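Local coordinates for protein Bm4233, isoform b (Brugia malayi, PDB 6ANY) that probably binds sterols and other lipids as a venom allergen-like member of the secreted CAP superfamily, and is a vaccine candidate against lymphatic filariasis, at residues 50-53 against 54-57; 58-61 against 62-66; 74-78 against 79-83. All coordinates share one frame; numbering follows the deposited sequence.

Interaction 1 (50-53 against 54-57)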
loop_
_atom_site.group_PDB
_atom_site.type_symbol
_atom_site.label_atom_id
_atom_site.label_comp_id
_atom_site.label_asym_id
_atom_site.label_seq_id
_atom_site.Cartn_x
_atom_site.Cartn_y
_atom_site.Cartn_z
ATOM N N LYS A 50 2.137 8.497 4.863
ATOM C CA LYS A 50 1.399 9.188 5.923
ATOM C C LYS A 50 -0.074 8.805 5.730
ATOM O O LYS A 50 -0.560 8.685 4.589
ATOM C CB LYS A 50 1.497 10.707 5.749
ATOM C CG LYS A 50 2.896 11.329 5.725
ATOM C CD LYS A 50 3.544 11.249 7.085
ATOM C CE LYS A 50 2.831 12.205 8.016
ATOM N NZ LYS A 50 3.313 12.170 9.420
ATOM N N TRP A 51 -0.794 8.687 6.828
ATOM C CA TRP A 51 -2.201 8.511 6.828
ATOM C C TRP A 51 -2.909 9.753 6.411
ATOM O O TRP A 51 -2.652 10.857 6.960
ATOM C CB TRP A 51 -2.715 8.073 8.199
ATOM C CG TRP A 51 -4.153 7.560 8.130
ATOM C CD1 TRP A 51 -5.245 8.279 8.370
ATOM C CD2 TRP A 51 -4.624 6.249 7.731
ATOM N NE1 TRP A 51 -6.390 7.542 8.153
ATOM C CE2 TRP A 51 -6.023 6.271 7.822
ATOM C CE3 TRP A 51 -4.001 5.050 7.398
ATOM C CZ2 TRP A 51 -6.813 5.165 7.556
ATOM C CZ3 TRP A 51 -4.810 3.945 7.149
ATOM C CH2 TRP A 51 -6.203 4.029 7.225
ATOM N N SER A 52 -3.869 9.591 5.487
ATOM C CA SER A 52 -4.710 10.724 5.034
ATOM C C SER A 52 -6.212 10.391 5.318
ATOM O O SER A 52 -6.724 9.364 4.807
ATOM C CB SER A 52 -4.477 10.975 3.528
ATOM O OG SER A 52 -5.487 11.779 2.971
ATOM N N CYS A 53 -6.836 11.153 6.217
ATOM C CA CYS A 53 -8.265 11.135 6.479
ATOM C C CYS A 53 -9.128 11.347 5.217
ATOM O O CYS A 53 -10.183 10.696 5.040
ATOM C CB CYS A 53 -8.657 12.111 7.584
ATOM S SG CYS A 53 -7.751 11.821 9.133
ATOM N N GLN A 54 -8.688 12.224 4.335
ATOM C CA GLN A 54 -9.357 12.444 3.060
ATOM C C GLN A 54 -9.399 11.156 2.261
ATOM O O GLN A 54 -10.420 10.848 1.692
ATOM C CB GLN A 54 -8.650 13.568 2.308
ATOM C CG GLN A 54 -9.113 13.814 0.876
ATOM C CD GLN A 54 -8.821 15.244 0.358
ATOM O OE1 GLN A 54 -8.157 16.093 1.032
ATOM N NE2 GLN A 54 -9.399 15.540 -0.799
ATOM N N LEU A 55 -8.282 10.431 2.212
ATOM C CA LEU A 55 -8.198 9.164 1.498
ATOM C C LEU A 55 -9.048 8.085 2.189
ATOM O O LEU A 55 -9.688 7.300 1.535
ATOM C CB LEU A 55 -6.763 8.703 1.265
ATOM C CG LEU A 55 -5.887 9.591 0.344
ATOM C CD1 LEU A 55 -4.625 8.847 0.050
ATOM C CD2 LEU A 55 -6.681 9.846 -0.941
ATOM N N GLU A 56 -9.018 8.054 3.510
ATOM C CA GLU A 56 -9.852 7.157 4.255
ATOM C C GLU A 56 -11.271 7.421 3.970
ATOM O O GLU A 56 -12.040 6.486 3.918
ATOM C CB GLU A 56 -9.572 7.286 5.759
ATOM C CG GLU A 56 -10.714 6.883 6.665
ATOM C CD GLU A 56 -10.292 6.714 8.118
ATOM O OE1 GLU A 56 -9.268 7.217 8.570
ATOM O OE2 GLU A 56 -11.031 6.102 8.899
ATOM N N ASN A 57 -11.682 8.686 3.872
ATOM C CA ASN A 57 -13.089 8.969 3.586
ATOM C C ASN A 57 -13.549 8.423 2.208
ATOM O O ASN A 57 -14.663 7.854 2.096
ATOM C CB ASN A 57 -13.423 10.495 3.718
ATOM C CG ASN A 57 -13.284 11.017 5.163
ATOM O OD1 ASN A 57 -13.263 10.232 6.102
ATOM N ND2 ASN A 57 -13.073 12.340 5.331
#

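Interaction 2 (58-61 against 62-66)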
loop_
_atom_site.group_PDB
_atom_site.type_symbol
_atom_site.label_atom_id
_atom_site.label_comp_id
_atom_site.label_asym_id
_atom_site.label_seq_id
_atom_site.Cartn_x
_atom_site.Cartn_y
_atom_site.Cartn_z
ATOM N N SER A 58 -12.734 8.564 1.168
ATOM C CA SER A 58 -13.138 8.065 -0.118
ATOM C C SER A 58 -13.113 6.527 -0.123
ATOM O O SER A 58 -14.007 5.874 -0.722
ATOM C CB SER A 58 -12.275 8.603 -1.259
ATOM O OG SER A 58 -10.921 8.394 -0.958
ATOM N N ALA A 59 -12.102 5.948 0.510
ATOM C CA ALA A 59 -11.984 4.478 0.600
ATOM C C ALA A 59 -13.114 3.863 1.398
ATOM O O ALA A 59 -13.650 2.841 1.018
ATOM C CB ALA A 59 -10.681 4.119 1.224
ATOM N N GLN A 60 -13.463 4.494 2.515
ATOM C CA GLN A 60 -14.596 4.075 3.352
ATOM C C GLN A 60 -15.914 4.157 2.586
ATOM O O GLN A 60 -16.734 3.228 2.697
ATOM C CB GLN A 60 -14.699 4.945 4.638
ATOM C CG GLN A 60 -15.667 4.407 5.632
ATOM C CD GLN A 60 -15.308 3.022 6.102
ATOM O OE1 GLN A 60 -14.239 2.833 6.603
ATOM N NE2 GLN A 60 -16.193 2.047 5.927
ATOM N N ARG A 61 -16.119 5.229 1.806
ATOM C CA ARG A 61 -17.352 5.338 1.042
ATOM C C ARG A 61 -17.530 4.133 0.145
ATOM O O ARG A 61 -18.659 3.646 0.023
ATOM C CB ARG A 61 -17.518 6.634 0.236
ATOM C CG ARG A 61 -17.891 7.830 1.129
ATOM C CD ARG A 61 -18.123 9.107 0.311
ATOM N NE ARG A 61 -16.867 9.630 -0.264
ATOM C CZ ARG A 61 -16.076 10.584 0.273
ATOM N NH1 ARG A 61 -16.351 11.179 1.432
ATOM N NH2 ARG A 61 -14.981 10.948 -0.360
ATOM N N TRP A 62 -16.412 3.657 -0.448
ATOM C CA TRP A 62 -16.465 2.527 -1.299
ATOM C C TRP A 62 -16.642 1.219 -0.571
ATOM O O TRP A 62 -17.485 0.437 -0.965
ATOM C CB TRP A 62 -15.294 2.494 -2.286
ATOM C CG TRP A 62 -15.407 1.362 -3.206
ATOM C CD1 TRP A 62 -14.603 0.282 -3.267
ATOM C CD2 TRP A 62 -16.455 1.146 -4.152
ATOM N NE1 TRP A 62 -15.060 -0.585 -4.229
ATOM C CE2 TRP A 62 -16.177 -0.067 -4.808
ATOM C CE3 TRP A 62 -17.559 1.917 -4.570
ATOM C CZ2 TRP A 62 -16.954 -0.557 -5.837
ATOM C CZ3 TRP A 62 -18.362 1.411 -5.584
ATOM C CH2 TRP A 62 -18.054 0.184 -6.205
ATOM N N ALA A 63 -15.967 1.047 0.561
ATOM C CA ALA A 63 -16.102 -0.118 1.397
ATOM C C ALA A 63 -17.512 -0.381 1.874
ATOM O O ALA A 63 -17.953 -1.531 1.948
ATOM C CB ALA A 63 -15.157 0.007 2.610
ATOM N N ASN A 64 -18.224 0.684 2.238
ATOM C CA ASN A 64 -19.642 0.639 2.608
ATOM C C ASN A 64 -20.532 -0.035 1.580
ATOM O O ASN A 64 -21.539 -0.542 1.957
ATOM C CB ASN A 64 -20.161 2.104 2.819
ATOM C CG ASN A 64 -19.588 2.750 4.090
ATOM O OD1 ASN A 64 -18.953 2.063 4.905
ATOM N ND2 ASN A 64 -19.764 4.038 4.251
ATOM N N GLN A 65 -20.155 -0.048 0.295
ATOM C CA GLN A 65 -20.933 -0.723 -0.742
ATOM C C GLN A 65 -20.904 -2.235 -0.664
ATOM O O GLN A 65 -21.799 -2.850 -1.222
ATOM C CB GLN A 65 -20.483 -0.325 -2.143
ATOM C CG GLN A 65 -20.542 1.132 -2.459
ATOM C CD GLN A 65 -21.866 1.739 -2.149
ATOM O OE1 GLN A 65 -22.915 1.302 -2.643
ATOM N NE2 GLN A 65 -21.840 2.765 -1.308
ATOM N N CYS A 66 -19.901 -2.818 0.041
ATOM C CA CYS A 66 -19.717 -4.250 0.156
ATOM C C CYS A 66 -19.590 -4.916 -1.230
ATOM O O CYS A 66 -20.181 -5.956 -1.521
ATOM C CB CYS A 66 -20.827 -4.871 0.973
ATOM S SG CYS A 66 -20.748 -4.420 2.707
#

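Interaction 3 (74-78 against 79-83)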
loop_
_atom_site.group_PDB
_atom_site.type_symbol
_atom_site.label_atom_id
_atom_site.label_comp_id
_atom_site.label_asym_id
_atom_site.label_seq_id
_atom_site.Cartn_x
_atom_site.Cartn_y
_atom_site.Cartn_z
ATOM N N ASN A 74 -13.936 7.667 -12.367
ATOM C CA ASN A 74 -14.235 9.077 -12.013
ATOM C C ASN A 74 -14.257 9.426 -10.547
ATOM O O ASN A 74 -14.264 10.579 -10.251
ATOM C CB ASN A 74 -15.563 9.546 -12.664
ATOM C CG ASN A 74 -16.758 8.644 -12.313
ATOM O OD1 ASN A 74 -17.365 8.755 -11.249
ATOM N ND2 ASN A 74 -17.084 7.750 -13.215
ATOM N N GLN A 75 -14.245 8.460 -9.626
ATOM C CA GLN A 75 -14.080 8.727 -8.161
ATOM C C GLN A 75 -12.692 8.392 -7.639
ATOM O O GLN A 75 -12.422 8.479 -6.419
ATOM C CB GLN A 75 -15.100 7.939 -7.336
ATOM C CG GLN A 75 -16.400 7.597 -8.047
ATOM C CD GLN A 75 -17.542 7.391 -7.089
ATOM O OE1 GLN A 75 -17.853 6.273 -6.638
ATOM N NE2 GLN A 75 -18.158 8.485 -6.744
ATOM N N ARG A 76 -11.816 7.995 -8.560
ATOM C CA ARG A 76 -10.436 7.598 -8.274
ATOM C C ARG A 76 -9.418 8.504 -9.039
ATOM O O ARG A 76 -8.287 8.120 -9.202
ATOM C CB ARG A 76 -10.218 6.154 -8.729
ATOM C CG ARG A 76 -10.674 5.129 -7.736
ATOM C CD ARG A 76 -10.264 3.738 -8.167
ATOM N NE ARG A 76 -11.084 3.222 -9.251
ATOM C CZ ARG A 76 -10.631 2.644 -10.366
ATOM N NH1 ARG A 76 -9.339 2.449 -10.575
ATOM N NH2 ARG A 76 -11.491 2.214 -11.302
ATOM N N GLN A 77 -9.793 9.704 -9.470
ATOM C CA GLN A 77 -8.867 10.510 -10.285
ATOM C C GLN A 77 -7.656 10.958 -9.447
ATOM O O GLN A 77 -7.831 11.508 -8.375
ATOM C CB GLN A 77 -9.579 11.719 -10.924
ATOM C CG GLN A 77 -10.259 11.398 -12.256
ATOM C CD GLN A 77 -11.616 12.083 -12.430
ATOM O OE1 GLN A 77 -11.997 12.954 -11.636
ATOM N NE2 GLN A 77 -12.349 11.698 -13.482
ATOM N N GLY A 78 -6.446 10.675 -9.923
ATOM C CA GLY A 78 -5.226 11.005 -9.171
ATOM C C GLY A 78 -4.954 10.094 -7.988
ATOM O O GLY A 78 -4.106 10.395 -7.173
ATOM N N ILE A 79 -5.672 8.982 -7.877
ATOM C CA ILE A 79 -5.677 8.166 -6.671
ATOM C C ILE A 79 -5.561 6.702 -7.037
ATOM O O ILE A 79 -6.348 6.208 -7.829
ATOM C CB ILE A 79 -6.946 8.473 -5.806
ATOM C CG1 ILE A 79 -6.784 9.826 -5.093
ATOM C CG2 ILE A 79 -7.251 7.406 -4.777
ATOM C CD1 ILE A 79 -7.995 10.738 -5.271
ATOM N N GLY A 80 -4.625 5.991 -6.373
ATOM C CA GLY A 80 -4.520 4.549 -6.494
ATOM C C GLY A 80 -5.531 3.823 -5.634
ATOM O O GLY A 80 -5.943 4.359 -4.614
ATOM N N GLU A 81 -5.892 2.580 -6.005
ATOM C CA GLU A 81 -6.840 1.807 -5.180
ATOM C C GLU A 81 -6.513 0.346 -5.111
ATOM O O GLU A 81 -6.278 -0.242 -6.109
ATOM C CB GLU A 81 -8.285 2.008 -5.680
ATOM C CG GLU A 81 -9.356 1.223 -4.894
ATOM C CD GLU A 81 -10.725 1.486 -5.445
ATOM O OE1 GLU A 81 -11.081 0.839 -6.468
ATOM O OE2 GLU A 81 -11.433 2.376 -4.924
ATOM N N ASN A 82 -6.488 -0.242 -3.903
ATOM C CA ASN A 82 -6.269 -1.658 -3.673
ATOM C C ASN A 82 -7.513 -2.169 -2.909
ATOM O O ASN A 82 -8.032 -1.487 -2.032
ATOM C CB ASN A 82 -5.016 -1.888 -2.852
ATOM C CG ASN A 82 -3.702 -1.916 -3.688
ATOM O OD1 ASN A 82 -3.742 -2.097 -4.907
ATOM N ND2 ASN A 82 -2.539 -1.924 -2.988
ATOM N N VAL A 83 -7.975 -3.372 -3.258
ATOM C CA VAL A 83 -9.198 -3.989 -2.761
ATOM C C VAL A 83 -8.887 -5.360 -2.219
ATOM O O VAL A 83 -8.202 -6.127 -2.837
ATOM C CB VAL A 83 -10.231 -4.172 -3.903
ATOM C CG1 VAL A 83 -11.457 -4.806 -3.358
ATOM C CG2 VAL A 83 -10.549 -2.813 -4.608
HETATM O O HOH W 1 -7.363 4.136 -9.435
#

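Interaction 1 (50-53 against 54-57)
Gln54 is the second residue of helix 53-63, one on from Cys53 and two from Ser52, the N-cap through which a short strand of the CAP domain runs straight into the helix. CB of Gln54 lies 3.7 Å from Ser52 OG, and its extended chain carries the amide off from the strand. Leu55 supplies the cap: its backbone N donates to Ser52 OG over 3.2 Å, at an N-H...O angle of 159°. Ser52 OG stands anti to its own backbone N (chi1 164°), which swings it beside the carbonyl carbon and over the start of the helix. The same hydroxyl oxygen rests 3.4 Å from Leu55 CG, so the cap is flanked by aliphatic carbon. Glu56 is held at both ends. Its N donates to Ser52 O, and its chain, extended beyond CG, carries the carboxylate back to the indole of Trp51, whose ring lies among Leu8, Ile16 and Val17. Ring and carboxylate planes stand 89° apart. Trp51 NE1 reaches Glu56 OE1 on its anti side at 2.9 Å; the oxygen is close to the ring plane, but the bond is bent and NE1 stands somewhat out of the carboxylate plane. The carboxylate also pairs with Arg13 of helix 10-28, so this buried acid has a positive partner as well as the indole N-H. Beyond it, Asn57 N closes the next helical bond, to the carbonyl of Cys53, a residue tied to Cys3 by a disulfide; N to O is 2.8 Å.

Interaction 2 (58-61 against 62-66)
With chi1 at -169° and chi2 at 60°, the side chain of Gln60 leaves anti to its backbone N and then bends, which turns its amide along the helix toward Asn64. In Asn64 CG sits beside the backbone N, anti to the carbonyl carbon, and OD1 faces back to receive the bond. Gln60 NE2 donates to Asn64 OD1 over 2.9 Å, nearly straight at 161°. The oxygen lies almost in the amide plane of Gln60, whereas the donor stands above the carbonyl plane of Asn64 and so misses the lone-pair direction; the two side chains meet at about a right angle. NE2 also donates to Ile150 O, so this buried amide nitrogen is gripped by two acceptors and links the helix to strand 145-153. Alongside the side-chain bridge runs the i to i+4 ladder of the last turns of helix 53-63 in the CAP domain. Trp62 N bonds to Ser58 O, Ala63 N to Ala59 O, and Asn64 N meets Gln60 O at 3.0 Å. Ala63 to Cys66 also form a type I turn, with Cys66 N bonded to Ala63 O. Cys66, the first residue to leave helical angles, has positive phi; its SG is bonded to Cys154. Trp62 sends its indole off the helix, where NE1 donates to Gly69 O, while the methyl groups of Ala59 and Ala63 pack against Ile163 of strand 159-167. Ser58 OG bonds to His165 on the same strand. On the exposed side, Arg61 curls back through a bend at chi3, and one face of the guanidinium is met by Ser58 N, 3.6 Å above the plane and offset toward the rim.

Interaction 3 (74-78 against 79-83)
A beta turn leading into an edge strand, braced by an arginine and a water, makes this local contact between Arg76 and the residues at the start of strand 80-87. Arg76 to Ile79 form a type II turn. Its closing bond runs from Ile79 N to Arg76 O over 3.1 Å, bent to 142°, with the donor well above the carbonyl plane. Gly78 occupies the third position with positive phi, the conformation glycine takes readily. Ile79 folds its CG1 branch back over the turn, CD1 resting 3.2 Å from Gln77 O. A water then joins the two arms: it accepts from Arg76 NH1 at 2.8 Å and donates to Ile79 O at the same distance, tying the guanidinium to the backbone just ahead of the strand. The aliphatic part of Arg76 lies across the carboxylate of Glu81, with CD 3.5 Å from OE1. In the CAP domain strand 80-87 is an outer strand of the mixed sheet, and here Glu81 faces His70 and His165. His70 and Glu81 probably correspond to a histidine and a glutamate of the cavity cluster of CAP proteins; His165 lies beside them on strand 159-167. Glu81 OE1 accepts from His70 ND1, and OE2 has hydrogen bonds with His165 NE2 and Ser71 OG, so several partners fix the rotation of the carboxylate. The ion pair with Arg76 is weaker in form: NE stands 3.7 Å from OE1, a long separation, and the oxygen lies well out of the guanidinium plane, so charge alone links them. NE spends its hydrogen on Ser71 O instead, and the bend at chi3 (-75°) lays the guanidinium beside Glu81, its plane 24° from the carboxylate's.

Interactions 1 and 2 share helix 53-63, at its capped start and where it runs out into a turn; interactions 1 and 3 reach the same mixed sheet at its outermost strands, 50-51 and 80-87. Interaction 2 lies furthest out, its centre about 17 Å from the chain centre against about 13 Å for the others. Each sets buried groups (Trp51 and Glu56; Ala59 and Gln60; Glu81) beside exposed ones (Gln54; Arg61; Gln77). The chemistry differs: hydroxyl cap and indole-carboxylate bond, amide bridge, water-bridged turn with a long ion pair. Interaction 3 touches both others, through Leu55 against Ile79 and Trp62 against Glu81. His165 joins interactions 2 and 3, by way of Ser58 and Glu81.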